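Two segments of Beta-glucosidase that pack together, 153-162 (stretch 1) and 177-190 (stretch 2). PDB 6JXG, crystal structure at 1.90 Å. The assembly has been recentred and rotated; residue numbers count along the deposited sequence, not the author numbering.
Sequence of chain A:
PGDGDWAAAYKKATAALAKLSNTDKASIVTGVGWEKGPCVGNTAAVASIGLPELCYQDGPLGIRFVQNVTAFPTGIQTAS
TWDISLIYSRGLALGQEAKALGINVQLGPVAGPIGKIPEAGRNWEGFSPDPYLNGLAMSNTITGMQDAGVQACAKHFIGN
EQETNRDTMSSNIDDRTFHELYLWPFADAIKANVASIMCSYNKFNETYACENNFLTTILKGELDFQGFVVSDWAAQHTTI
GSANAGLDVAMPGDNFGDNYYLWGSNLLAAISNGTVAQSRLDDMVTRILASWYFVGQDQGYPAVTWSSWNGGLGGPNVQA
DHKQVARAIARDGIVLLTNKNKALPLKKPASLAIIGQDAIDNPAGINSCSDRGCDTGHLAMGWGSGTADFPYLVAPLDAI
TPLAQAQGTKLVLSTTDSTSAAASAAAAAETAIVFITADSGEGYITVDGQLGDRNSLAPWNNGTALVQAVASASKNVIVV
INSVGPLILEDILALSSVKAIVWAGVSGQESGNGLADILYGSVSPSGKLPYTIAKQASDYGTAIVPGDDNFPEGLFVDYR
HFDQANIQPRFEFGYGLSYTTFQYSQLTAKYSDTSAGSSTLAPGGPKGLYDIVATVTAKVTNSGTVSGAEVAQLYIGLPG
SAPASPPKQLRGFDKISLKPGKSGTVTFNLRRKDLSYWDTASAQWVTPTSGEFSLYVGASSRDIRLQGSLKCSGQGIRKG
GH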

# COMPACT_ATOMS: atom_id res chain seq x y z
N CYS A 153 4.38 11.15 3.93
CA CYS A 153 3.61 11.05 5.14
C CYS A 153 3.13 9.59 5.24
O CYS A 153 2.10 9.19 4.65
CB CYS A 153 2.39 11.98 5.10
SG CYS A 153 1.46 11.93 6.71
N ALA A 154 3.81 8.82 6.06
CA ALA A 154 3.37 7.49 6.37
C ALA A 154 2.11 7.50 7.25
O ALA A 154 2.11 8.04 8.39
CB ALA A 154 4.48 6.71 7.06
N LYS A 155 1.07 6.84 6.79
CA LYS A 155 -0.23 6.91 7.50
C LYS A 155 -0.82 5.49 7.52
O LYS A 155 -0.45 4.66 6.63
CB LYS A 155 -1.15 7.94 6.82
CG LYS A 155 -1.72 7.59 5.46
CD LYS A 155 -2.36 8.80 4.76
CE LYS A 155 -3.18 8.29 3.62
NZ LYS A 155 -3.87 9.35 2.86
N HIS A 156 -1.74 5.14 8.40
CA HIS A 156 -2.34 5.89 9.49
C HIS A 156 -1.91 5.13 10.75
O HIS A 156 -2.12 3.90 10.87
CB HIS A 156 -3.87 5.84 9.40
CG HIS A 156 -4.40 6.18 8.04
ND1 HIS A 156 -4.45 5.26 7.01
CD2 HIS A 156 -4.86 7.35 7.53
CE1 HIS A 156 -4.97 5.85 5.94
NE2 HIS A 156 -5.25 7.10 6.24
N PHE A 157 -1.18 5.82 11.61
CA PHE A 157 -0.61 5.24 12.80
C PHE A 157 -1.67 5.26 13.96
O PHE A 157 -1.96 6.33 14.48
CB PHE A 157 0.62 6.06 13.25
CG PHE A 157 1.35 5.44 14.44
CD1 PHE A 157 2.25 4.43 14.23
CD2 PHE A 157 1.07 5.86 15.78
CE1 PHE A 157 2.95 3.84 15.32
CE2 PHE A 157 1.75 5.27 16.86
CZ PHE A 157 2.67 4.24 16.61
N ILE A 158 -2.24 4.14 14.39
CA ILE A 158 -1.96 2.79 13.97
C ILE A 158 -3.21 1.96 14.42
O ILE A 158 -3.99 2.39 15.28
CB ILE A 158 -0.63 2.27 14.66
CG1 ILE A 158 -0.13 0.99 13.98
CG2 ILE A 158 -0.85 2.12 16.18
CD1 ILE A 158 1.32 0.61 14.24
N GLY A 159 -3.33 0.73 13.91
CA GLY A 159 -4.46 -0.14 14.25
C GLY A 159 -5.78 0.23 13.62
O GLY A 159 -6.83 -0.23 14.10
N ASN A 160 -5.78 1.02 12.54
CA ASN A 160 -7.04 1.35 11.80
C ASN A 160 -7.23 0.31 10.72
O ASN A 160 -7.05 0.53 9.53
CB ASN A 160 -6.91 2.75 11.26
CG ASN A 160 -8.07 3.21 10.43
OD1 ASN A 160 -9.23 2.72 10.59
ND2 ASN A 160 -7.81 4.17 9.58
N GLU A 161 -7.55 -0.90 11.17
CA GLU A 161 -7.62 -2.09 10.30
C GLU A 161 -9.03 -2.31 9.75
O GLU A 161 -9.25 -3.30 9.08
CB GLU A 161 -7.04 -3.30 11.03
CG GLU A 161 -5.53 -3.14 11.32
CD GLU A 161 -4.68 -3.28 10.05
OE1 GLU A 161 -5.17 -3.99 9.11
OE2 GLU A 161 -3.52 -2.68 10.01
N GLN A 162 -9.99 -1.47 10.13
CA GLN A 162 -11.34 -1.48 9.50
C GLN A 162 -11.95 -0.10 9.48
O GLN A 162 -11.66 0.73 10.33
CB GLN A 162 -12.30 -2.46 10.20
CG GLN A 162 -12.57 -2.08 11.68
CD GLN A 162 -13.51 -3.08 12.34
OE1 GLN A 162 -13.21 -4.29 12.36
NE2 GLN A 162 -14.67 -2.62 12.76
N THR A 177 2.82 -8.64 19.03
CA THR A 177 2.07 -8.45 17.77
C THR A 177 2.26 -7.03 17.25
O THR A 177 2.45 -6.81 16.03
CB THR A 177 0.56 -8.74 17.94
OG1 THR A 177 0.43 -10.07 18.40
CG2 THR A 177 -0.22 -8.58 16.66
N PHE A 178 2.22 -6.07 18.17
CA PHE A 178 2.39 -4.65 17.80
C PHE A 178 3.72 -4.45 17.10
O PHE A 178 3.79 -3.89 15.98
CB PHE A 178 2.25 -3.78 19.06
CG PHE A 178 2.28 -2.30 18.77
CD1 PHE A 178 1.18 -1.66 18.27
CD2 PHE A 178 3.35 -1.57 19.09
CE1 PHE A 178 1.19 -0.28 18.03
CE2 PHE A 178 3.39 -0.18 18.84
CZ PHE A 178 2.30 0.45 18.29
N HIS A 179 4.81 -4.93 17.71
CA HIS A 179 6.15 -4.72 17.14
C HIS A 179 6.49 -5.53 15.88
O HIS A 179 7.16 -5.00 14.96
CB HIS A 179 7.20 -4.99 18.25
CG HIS A 179 7.29 -3.89 19.24
ND1 HIS A 179 6.43 -3.76 20.31
CD2 HIS A 179 8.12 -2.83 19.30
CE1 HIS A 179 6.74 -2.68 20.99
NE2 HIS A 179 7.77 -2.09 20.41
N GLU A 180 6.06 -6.79 15.84
CA GLU A 180 6.42 -7.68 14.73
C GLU A 180 5.59 -7.54 13.51
O GLU A 180 6.03 -7.97 12.43
CB GLU A 180 6.47 -9.16 15.11
CG GLU A 180 7.66 -9.40 16.00
CD GLU A 180 7.83 -10.85 16.49
OE1 GLU A 180 7.46 -11.83 15.82
OE2 GLU A 180 8.39 -10.93 17.57
N LEU A 181 4.39 -7.01 13.66
CA LEU A 181 3.44 -7.01 12.59
C LEU A 181 3.08 -5.55 12.22
O LEU A 181 3.60 -5.05 11.24
CB LEU A 181 2.26 -7.87 12.98
CG LEU A 181 1.30 -8.18 11.93
CD1 LEU A 181 2.11 -8.80 10.75
CD2 LEU A 181 0.25 -9.11 12.48
N TYR A 182 2.28 -4.87 13.04
CA TYR A 182 1.71 -3.58 12.65
C TYR A 182 2.72 -2.41 12.65
O TYR A 182 2.71 -1.57 11.78
CB TYR A 182 0.44 -3.25 13.53
CG TYR A 182 -0.60 -4.33 13.36
CD1 TYR A 182 -1.33 -4.40 12.20
CD2 TYR A 182 -0.66 -5.42 14.26
CE1 TYR A 182 -2.25 -5.44 11.99
CE2 TYR A 182 -1.52 -6.48 14.02
CZ TYR A 182 -2.33 -6.50 12.89
OH TYR A 182 -3.22 -7.57 12.59
N LEU A 183 3.59 -2.37 13.62
CA LEU A 183 4.67 -1.35 13.67
C LEU A 183 5.76 -1.47 12.60
O LEU A 183 6.36 -0.47 12.16
CB LEU A 183 5.29 -1.33 15.08
CG LEU A 183 6.21 -0.13 15.35
CD1 LEU A 183 5.40 1.15 15.33
CD2 LEU A 183 6.95 -0.35 16.68
N TRP A 184 6.00 -2.71 12.18
CA TRP A 184 7.15 -3.03 11.39
C TRP A 184 7.29 -2.12 10.10
O TRP A 184 8.32 -1.51 9.85
CB TRP A 184 7.13 -4.48 11.11
CG TRP A 184 8.24 -4.98 10.24
CD1 TRP A 184 8.50 -4.69 8.94
CD2 TRP A 184 9.26 -5.94 10.65
NE1 TRP A 184 9.62 -5.39 8.51
CE2 TRP A 184 10.12 -6.13 9.55
CE3 TRP A 184 9.48 -6.66 11.82
CZ2 TRP A 184 11.19 -7.02 9.59
CZ3 TRP A 184 10.59 -7.53 11.89
CH2 TRP A 184 11.41 -7.73 10.77
N PRO A 185 6.19 -1.93 9.35
CA PRO A 185 6.35 -1.02 8.20
C PRO A 185 6.53 0.42 8.58
O PRO A 185 7.17 1.15 7.82
CB PRO A 185 5.07 -1.16 7.43
CG PRO A 185 4.23 -2.12 8.19
CD PRO A 185 4.94 -2.69 9.35
N PHE A 186 5.99 0.84 9.73
CA PHE A 186 6.28 2.20 10.17
C PHE A 186 7.74 2.36 10.57
O PHE A 186 8.38 3.39 10.29
CB PHE A 186 5.37 2.64 11.31
CG PHE A 186 3.99 3.00 10.85
CD1 PHE A 186 3.72 4.25 10.32
CD2 PHE A 186 2.96 2.06 10.94
CE1 PHE A 186 2.47 4.62 9.92
CE2 PHE A 186 1.68 2.42 10.55
CZ PHE A 186 1.42 3.74 10.06
N ALA A 187 8.31 1.32 11.17
CA ALA A 187 9.76 1.38 11.51
C ALA A 187 10.61 1.48 10.25
O ALA A 187 11.55 2.32 10.19
CB ALA A 187 10.15 0.17 12.37
N ASP A 188 10.29 0.68 9.22
CA ASP A 188 10.99 0.81 7.90
C ASP A 188 10.85 2.23 7.33
O ASP A 188 11.79 2.85 6.82
CB ASP A 188 10.49 -0.21 6.86
CG ASP A 188 11.18 -1.59 6.96
OD1 ASP A 188 11.92 -1.89 7.97
OD2 ASP A 188 11.03 -2.33 6.00
N ALA A 189 9.66 2.78 7.45
CA ALA A 189 9.39 4.12 6.98
C ALA A 189 10.23 5.17 7.68
O ALA A 189 10.81 6.02 7.07
CB ALA A 189 7.93 4.41 7.10
N ILE A 190 10.26 5.12 8.98
CA ILE A 190 11.13 5.98 9.76
C ILE A 190 12.63 5.84 9.43
O ILE A 190 13.32 6.87 9.26
CB ILE A 190 10.86 5.76 11.25
CG1 ILE A 190 9.42 6.21 11.56
CG2 ILE A 190 11.86 6.50 12.09
CD1 ILE A 190 8.81 5.81 12.91

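The contact between residues 153-162 and 177-190 of this beta-glucosidase is a buried, apolar packing of a strand and the loop after it against a helical segment, held by shape and aromatic geometry with no hydrogen bond crossing between the two. It illustrates a general rule of mixed alpha/beta folds: a strand and a helix can be held together by the side chains that fill the gap, without a hydrogen bond between them.

The strand 153-157 and the helix 184-190 run nearly antiparallel, at 157° between their directions, and their axes approach to 9.5 Å. Such a gap suits a layer of side chains. The CA atoms nearest each other across the stretches are those of two small residues, Ala 154 and Ala 189, at 6.9 Å; both CB atoms point toward the opposing stretch, meeting at 4.1 Å.

Next to this close point lies Phe 186, which gives up more surface to the contact than any other residue. Its ring reaches along the strand backbone, with Phe 186 CZ 3.7 Å from Phe 157 N and 3.6 Å from His 156 O, while Phe 186 CE1 lies 4.1 Å from Ala 154 CB. Phe 157 then presents its edge to a face of the Phe 186 ring. The centroids of the Phe 157 and Phe 186 rings are 5.4 Å apart and the planes stand at 89°, an arrangement that directs the slightly positive ring hydrogens of one phenylalanine at the electron-rich face of the other. The edge of Phe 157 also receives Leu 183, whose CD1 sits 3.6 Å from Phe 157 CE1.

Two peptide bonds are cis: one within the strand, before His 156, and one where the strand gives way to the loop, before Ile 158. Ile 158 points toward the helical segment. Both Ile 158 CG2 and Ile 158 CD1 lie near Phe 178 CE1, at 3.7 and 3.9 Å, with CG2 at the edge of that ring, and Ile 158 CD1 also packs 4.0 Å from both Tyr 182 CB and Phe 186 CD2. Ile 158 CD1 is 3.6 Å from Tyr 182 O. Tyr 182 belongs to a wider pi-type turn at 178-182, and Leu 183 N donates a hydrogen bond to Phe 178 O at 2.8 Å.

At the far end Glu 161 brings a carboxylate to the hydrocarbon surface: Glu 161 OE2 lies 3.5 Å from Tyr 182 CD1, near the plane of the ring, where an aromatic edge is a tolerable neighbour for negative charge. Both carboxylate oxygens are hydrogen-bonded elsewhere in the structure, so the acid can be buried here without a polar partner on the helical side.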